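PDB 3SBU: DUF4348 domain-containing protein from Bacteroides fragilis, which is of unknown function but has an NTF2-like, cystatin-like fold and is probably a lipoprotein of the bacterial cell envelope. Local coordinates for the interface of chains A and B. Coordinates in Å, arbitrary orientation; residue numbers count along the deposited sequence, not the author numbering. Chains: chain A/B, Hypothetical ntf2-like protein.

The three contacts are neighbouring parts of one interface between two copies of the NTF2-like protein. C-alpha centres of contact 1 and contact 2 lie about 14 Å apart, with contact 3 between them, about 10 Å from contact 1 and 5 Å from contact 2. Contacts 2 and 3 share A:Gln198 and B:Ile146. Chain A offers strands 176-182 and 189-194 and helix 196-201; chain B offers mostly loop residues. Different surfaces thus meet, and the interface as a whole is not an exact two-fold. The pairing may therefore be one of crystal packing rather than a biological dimer.

Contact 1: the interface of chains A and B. Residues chain A 180, 182-184, 190; chain B 118, 123, 143.
Side-chain torsions aim the apolar groups of both chains at one another: A:Leu190 has CG anti to the backbone N (chi1 170°), B:Leu143 does likewise, and B:Met123, a selenomethionine, bends at chi2 and chi3 to turn its methyl CE toward chain A. In this NTF2-like protein the patch joins strands 176-182 and 189-194 of chain A, with the turn between them, to loop residues of chain B.

A:Pro183 is the wedge. Its CB sits over the centre of the B:Phe118 ring, 3.6 Å from CG of that ring, in a CH-pi contact. The next ring carbon, CG of A:Pro183, faces the end of B:Leu143, 3.7 Å from its CD1, and also touches CB of B:Met123. A compact, rigid proline suits this spot, since it presents CB to the ring and CG to B:Leu143 and B:Met123 without needing a hydrogen-bond partner for its nitrogen.

A:Asp184 crosses B:Phe118 at about a right angle, carboxylate and ring planes 82° apart, and brings OD1 within 3.4 Å of the ring carbon CZ. Its backbone N donates to OD1 of A:Asp182 over 3.0 Å, a bond that bridges A:Pro183 and helps fix the turn. That same OD1 lies 3.6 Å from CD2 of B:Leu143, whose other methyl faces the proline. Farther along, A:Leu190 and B:Met123 point their methyl ends at each other, although their modelled separation is doubtful.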
loop_
_atom_site.group_PDB
_atom_site.type_symbol
_atom_site.label_atom_id
_atom_site.label_comp_id
_atom_site.label_asym_id
_atom_site.label_seq_id
_atom_site.Cartn_x
_atom_site.Cartn_y
_atom_site.Cartn_z
ATOM N N THR A 180 -8.384 1.449 5.345
ATOM C CA THR A 180 -7.958 1.872 4.024
ATOM C C THR A 180 -9.182 2.060 3.106
ATOM O O THR A 180 -10.313 2.069 3.585
ATOM C CB THR A 180 -6.891 0.896 3.454
ATOM O OG1 THR A 180 -6.302 1.508 2.314
ATOM C CG2 THR A 180 -7.454 -0.470 3.094
ATOM N N ASP A 182 -11.604 0.714 -0.022
ATOM C CA ASP A 182 -12.076 -0.521 -0.619
ATOM C C ASP A 182 -11.560 -0.589 -2.092
ATOM O O ASP A 182 -11.828 0.352 -2.854
ATOM C CB ASP A 182 -13.606 -0.540 -0.551
ATOM C CG ASP A 182 -14.300 -1.814 -0.943
ATOM O OD1 ASP A 182 -13.779 -2.531 -1.832
ATOM O OD2 ASP A 182 -15.416 -2.047 -0.445
ATOM N N PRO A 183 -10.808 -1.662 -2.508
ATOM C CA PRO A 183 -10.298 -1.724 -3.899
ATOM C C PRO A 183 -11.382 -1.789 -4.966
ATOM O O PRO A 183 -11.080 -1.605 -6.136
ATOM C CB PRO A 183 -9.476 -3.009 -3.915
ATOM C CG PRO A 183 -10.028 -3.822 -2.809
ATOM C CD PRO A 183 -10.372 -2.846 -1.740
ATOM N N ASP A 184 -12.635 -2.021 -4.555
ATOM C CA ASP A 184 -13.796 -2.093 -5.439
ATOM C C ASP A 184 -14.500 -0.732 -5.582
ATOM O O ASP A 184 -15.138 -0.497 -6.598
ATOM C CB ASP A 184 -14.796 -3.139 -4.913
ATOM C CG ASP A 184 -14.229 -4.546 -4.780
ATOM O OD1 ASP A 184 -13.803 -5.116 -5.809
ATOM O OD2 ASP A 184 -14.275 -5.099 -3.658
ATOM N N LEU A 190 -12.622 0.718 4.148
ATOM C CA LEU A 190 -12.385 -0.697 4.386
ATOM C C LEU A 190 -11.620 -0.860 5.694
ATOM O O LEU A 190 -10.492 -0.376 5.830
ATOM C CB LEU A 190 -11.643 -1.349 3.212
ATOM C CG LEU A 190 -11.110 -2.792 3.443
ATOM C CD1 LEU A 190 -12.226 -3.814 3.348
ATOM C CD2 LEU A 190 -10.106 -3.140 2.409
ATOM N N PHE B 118 -5.429 -6.867 -6.666
ATOM C CA PHE B 118 -5.490 -5.456 -7.019
ATOM C C PHE B 118 -4.060 -4.950 -6.915
ATOM O O PHE B 118 -3.550 -4.729 -5.837
ATOM C CB PHE B 118 -6.492 -4.721 -6.124
ATOM C CG PHE B 118 -7.921 -5.222 -6.262
ATOM C CD1 PHE B 118 -8.397 -6.263 -5.464
ATOM C CD2 PHE B 118 -8.807 -4.612 -7.138
ATOM C CE1 PHE B 118 -9.724 -6.703 -5.566
ATOM C CE2 PHE B 118 -10.147 -5.031 -7.212
ATOM C CZ PHE B 118 -10.588 -6.084 -6.439
HETATM N N MSE B 123 -4.121 -5.293 -2.495
HETATM C CA MSE B 123 -5.346 -5.842 -1.948
HETATM C C MSE B 123 -5.698 -7.110 -2.705
HETATM O O MSE B 123 -5.355 -7.247 -3.883
HETATM C CB MSE B 123 -6.470 -4.823 -2.060
HETATM C CG MSE B 123 -6.204 -3.514 -1.320
HETATM SE SE MSE B 123 -6.076 -3.676 0.613
HETATM C CE MSE B 123 -7.717 -4.633 0.866
ATOM N N LEU B 143 -11.764 -10.105 1.658
ATOM C CA LEU B 143 -11.312 -8.866 1.026
ATOM C C LEU B 143 -10.340 -8.245 2.001
ATOM O O LEU B 143 -10.748 -7.796 3.059
ATOM C CB LEU B 143 -12.474 -7.914 0.680
ATOM C CG LEU B 143 -12.044 -6.615 -0.011
ATOM C CD1 LEU B 143 -11.475 -6.899 -1.415
ATOM C CD2 LEU B 143 -13.190 -5.624 -0.080
#

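Contact 2: the interface of chains A and B. Residues chain A 195, 197-198; chain B 146-148.
B:Glu148 has 67 Å² hidden by chain A, its carboxylate meeting A:Asn197 and A:Asp195 at a capping-box-like N-cap, the start of helix 196-201 in this NTF2-like protein. Its CG stands between the backbone N and the carbonyl carbon (chi1 33°), and a bend at chi2 carries the carboxylate to chain A. A:Asn197 donates from its amide ND2 to OE2 of B:Glu148 over 2.9 Å. The acceptor lies nearly in the amide plane, while the donor approaches on the anti side of the carboxylate, somewhat out of its plane. Asparagine suits the place because its short side chain offers an N-H to an anion.

A:Gln198 extends beyond CG and uses NE2 to reach the backbone O of B:Ile146 at 3.1 Å. The oxygen lies in the amide plane, but the N-H comes from above the carbonyl plane and misses the lone pairs. OE1 accepts from the backbone N of A:Asp195 at 2.9 Å, which fixes the amide's rotation.

A:Asp195 completes the reciprocal cap: its OD1 accepts from the backbone N of A:Gln198 at 2.8 Å. Its OD2 lies 3.0 Å from both OE1 and OE2 of B:Glu148, the carboxylate planes perpendicular. As two charged groups they would repel; one may be protonated, or the local model may be inexact.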
loop_
_atom_site.group_PDB
_atom_site.type_symbol
_atom_site.label_atom_id
_atom_site.label_comp_id
_atom_site.label_asym_id
_atom_site.label_seq_id
_atom_site.Cartn_x
_atom_site.Cartn_y
_atom_site.Cartn_z
ATOM N N ASP A 195 -1.047 -8.413 9.866
ATOM C CA ASP A 195 -0.164 -9.205 10.718
ATOM C C ASP A 195 1.210 -8.521 10.654
ATOM O O ASP A 195 1.338 -7.519 9.938
ATOM C CB ASP A 195 -0.131 -10.704 10.345
ATOM C CG ASP A 195 0.388 -11.072 8.956
ATOM O OD1 ASP A 195 1.128 -10.259 8.359
ATOM O OD2 ASP A 195 0.105 -12.199 8.498
ATOM N N ASN A 197 4.114 -9.442 9.284
ATOM C CA ASN A 197 4.712 -9.487 7.943
ATOM C C ASN A 197 4.041 -8.480 6.999
ATOM O O ASN A 197 4.730 -7.861 6.190
ATOM C CB ASN A 197 4.637 -10.901 7.353
ATOM C CG ASN A 197 5.538 -11.898 8.055
ATOM O OD1 ASN A 197 6.616 -11.571 8.576
ATOM N ND2 ASN A 197 5.109 -13.147 8.078
ATOM N N GLN A 198 2.710 -8.288 7.131
ATOM C CA GLN A 198 1.980 -7.345 6.304
ATOM C C GLN A 198 2.334 -5.913 6.708
ATOM O O GLN A 198 2.427 -5.048 5.842
ATOM C CB GLN A 198 0.472 -7.580 6.383
ATOM C CG GLN A 198 0.012 -8.879 5.726
ATOM C CD GLN A 198 -1.441 -9.146 6.055
ATOM O OE1 GLN A 198 -1.866 -9.153 7.217
ATOM N NE2 GLN A 198 -2.264 -9.229 5.050
ATOM N N ILE B 146 -2.923 -7.861 0.761
ATOM C CA ILE B 146 -2.162 -9.016 0.294
ATOM C C ILE B 146 -1.354 -9.602 1.497
ATOM O O ILE B 146 -0.867 -8.851 2.343
ATOM C CB ILE B 146 -1.272 -8.582 -0.905
ATOM C CG1 ILE B 146 -0.759 -9.791 -1.721
ATOM C CG2 ILE B 146 -0.163 -7.576 -0.512
ATOM C CD1 ILE B 146 -0.490 -9.442 -3.102
ATOM N N GLU B 147 -1.310 -10.932 1.595
ATOM C CA GLU B 147 -0.623 -11.726 2.630
ATOM C C GLU B 147 0.677 -12.302 2.122
ATOM O O GLU B 147 1.078 -12.066 0.978
ATOM C CB GLU B 147 -1.488 -12.952 3.001
ATOM C CG GLU B 147 -2.687 -12.745 3.903
ATOM C CD GLU B 147 -3.520 -14.015 4.029
ATOM O OE1 GLU B 147 -3.165 -15.038 3.392
ATOM O OE2 GLU B 147 -4.552 -13.974 4.741
ATOM N N GLU B 148 1.292 -13.125 2.971
ATOM C CA GLU B 148 2.508 -13.877 2.672
ATOM C C GLU B 148 2.150 -15.007 1.690
ATOM O O GLU B 148 1.021 -15.516 1.744
ATOM C CB GLU B 148 3.169 -14.424 3.966
ATOM C CG GLU B 148 2.227 -14.819 5.102
ATOM C CD GLU B 148 1.768 -13.710 6.036
ATOM O OE1 GLU B 148 0.735 -13.076 5.728
ATOM O OE2 GLU B 148 2.407 -13.505 7.096
#

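Contact 3: the interface of chains A and B. Residues chain A 178, 194, 198, 202; chain B 122, 145-146, 152.
A:Phe202, just beyond helix 196-201 of this NTF2-like protein, pushes its ring between B:Arg122, B:Pro145 and B:Ile146. From CB, with CG anti to the carbonyl carbon (chi1 -80°), the side chain heads toward chain B. Along one side of the ring, CD1 lies 4.1 Å from NH2 of the B:Arg122 guanidinium, and CE1 lies 3.8 Å from CB of that arginine. Along the other, CE2 packs 3.7 Å from CB of B:Pro145. The tip, CZ, meets B:Pro145 CB at 3.5 Å, approaches the backbone O of B:Arg122 at 3.2 Å and lies 4.0 Å from CG2 of B:Ile146.

The carbonyl oxygens of B:Arg122 and B:Ile146 lie at the ring edge and in its plane, where the slightly positive C-H groups of an aromatic ring probably suit them. Phenylalanine therefore fits twice, filling space against carbon and turning its rim to oxygen. B:Arg122 slides past the ring in the opposite direction, bent at chi3, its guanidinium plane tilted 39° from the ring.

B:Pro145 also serves the strands of chain A. Its CG touches CD2 of A:Leu194 at 3.6 Å and CD2 of A:Phe178 at 3.7 Å. Within chain A, CD1 of A:Leu194 lies over one face of the A:Phe178 ring toward its rim, so that the two apolar side chains pack together beside the compact, rigid proline ring.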
loop_
_atom_site.group_PDB
_atom_site.type_symbol
_atom_site.label_atom_id
_atom_site.label_comp_id
_atom_site.label_asym_id
_atom_site.label_seq_id
_atom_site.Cartn_x
_atom_site.Cartn_y
_atom_site.Cartn_z
ATOM N N PHE A 178 -6.207 -1.785 10.529
ATOM C CA PHE A 178 -5.849 -1.104 9.297
ATOM C C PHE A 178 -7.082 -0.547 8.652
ATOM O O PHE A 178 -8.047 -1.265 8.372
ATOM C CB PHE A 178 -5.094 -2.042 8.338
ATOM C CG PHE A 178 -4.547 -1.444 7.075
ATOM C CD1 PHE A 178 -3.818 -0.270 7.106
ATOM C CD2 PHE A 178 -4.687 -2.105 5.864
ATOM C CE1 PHE A 178 -3.287 0.249 5.938
ATOM C CE2 PHE A 178 -4.120 -1.607 4.709
ATOM C CZ PHE A 178 -3.429 -0.436 4.751
ATOM N N LEU A 194 -3.787 -6.118 9.850
ATOM C CA LEU A 194 -2.474 -6.504 9.308
ATOM C C LEU A 194 -1.731 -7.352 10.320
ATOM O O LEU A 194 -1.731 -6.997 11.500
ATOM C CB LEU A 194 -1.561 -5.298 8.975
ATOM C CG LEU A 194 -2.016 -4.249 7.976
ATOM C CD1 LEU A 194 -1.080 -3.075 8.003
ATOM C CD2 LEU A 194 -2.072 -4.795 6.546
ATOM N N GLN A 198 2.710 -8.288 7.131
ATOM C CA GLN A 198 1.980 -7.345 6.304
ATOM C C GLN A 198 2.334 -5.913 6.708
ATOM O O GLN A 198 2.427 -5.048 5.842
ATOM C CB GLN A 198 0.472 -7.580 6.383
ATOM C CG GLN A 198 0.012 -8.879 5.726
ATOM C CD GLN A 198 -1.441 -9.146 6.055
ATOM O OE1 GLN A 198 -1.866 -9.153 7.217
ATOM N NE2 GLN A 198 -2.264 -9.229 5.050
ATOM N N PHE A 202 3.643 -2.857 4.212
ATOM C CA PHE A 202 2.774 -1.690 4.025
ATOM C C PHE A 202 3.239 -0.442 4.758
ATOM O O PHE A 202 2.743 0.648 4.465
ATOM C CB PHE A 202 1.364 -2.038 4.529
ATOM C CG PHE A 202 0.531 -2.843 3.565
ATOM C CD1 PHE A 202 -0.248 -2.211 2.599
ATOM C CD2 PHE A 202 0.561 -4.235 3.589
ATOM C CE1 PHE A 202 -0.984 -2.957 1.680
ATOM C CE2 PHE A 202 -0.194 -4.983 2.687
ATOM C CZ PHE A 202 -0.960 -4.339 1.734
ATOM N N ARG B 122 -2.366 -3.401 -3.545
ATOM C CA ARG B 122 -1.841 -4.543 -2.756
ATOM C C ARG B 122 -2.955 -5.166 -1.876
ATOM O O ARG B 122 -2.769 -5.492 -0.704
ATOM C CB ARG B 122 -0.624 -4.129 -1.928
ATOM C CG ARG B 122 0.527 -3.659 -2.826
ATOM C CD ARG B 122 1.779 -3.370 -2.045
ATOM N NE ARG B 122 1.700 -2.133 -1.273
ATOM C CZ ARG B 122 2.693 -1.677 -0.514
ATOM N NH1 ARG B 122 3.831 -2.356 -0.420
ATOM N NH2 ARG B 122 2.555 -0.541 0.161
ATOM N N PRO B 145 -5.747 -6.875 2.740
ATOM C CA PRO B 145 -4.435 -6.616 2.147
ATOM C C PRO B 145 -3.798 -7.926 1.756
ATOM O O PRO B 145 -4.138 -8.989 2.297
ATOM C CB PRO B 145 -3.673 -5.926 3.281
ATOM C CG PRO B 145 -4.756 -5.345 4.148
ATOM C CD PRO B 145 -5.754 -6.449 4.149
ATOM N N ILE B 146 -2.923 -7.861 0.761
ATOM C CA ILE B 146 -2.162 -9.016 0.294
ATOM C C ILE B 146 -1.354 -9.602 1.497
ATOM O O ILE B 146 -0.867 -8.851 2.343
ATOM C CB ILE B 146 -1.272 -8.582 -0.905
ATOM C CG1 ILE B 146 -0.759 -9.791 -1.721
ATOM C CG2 ILE B 146 -0.163 -7.576 -0.512
ATOM C CD1 ILE B 146 -0.490 -9.442 -3.102
ATOM N N GLU B 152 3.355 -11.105 -3.658
ATOM C CA GLU B 152 3.339 -9.666 -3.416
ATOM C C GLU B 152 4.480 -8.920 -4.129
ATOM O O GLU B 152 4.187 -7.956 -4.829
ATOM C CB GLU B 152 3.362 -9.367 -1.900
ATOM C CG GLU B 152 3.514 -7.895 -1.571
ATOM C CD GLU B 152 3.398 -7.535 -0.104
ATOM O OE1 GLU B 152 3.752 -8.376 0.755
ATOM O OE2 GLU B 152 2.941 -6.405 0.181
#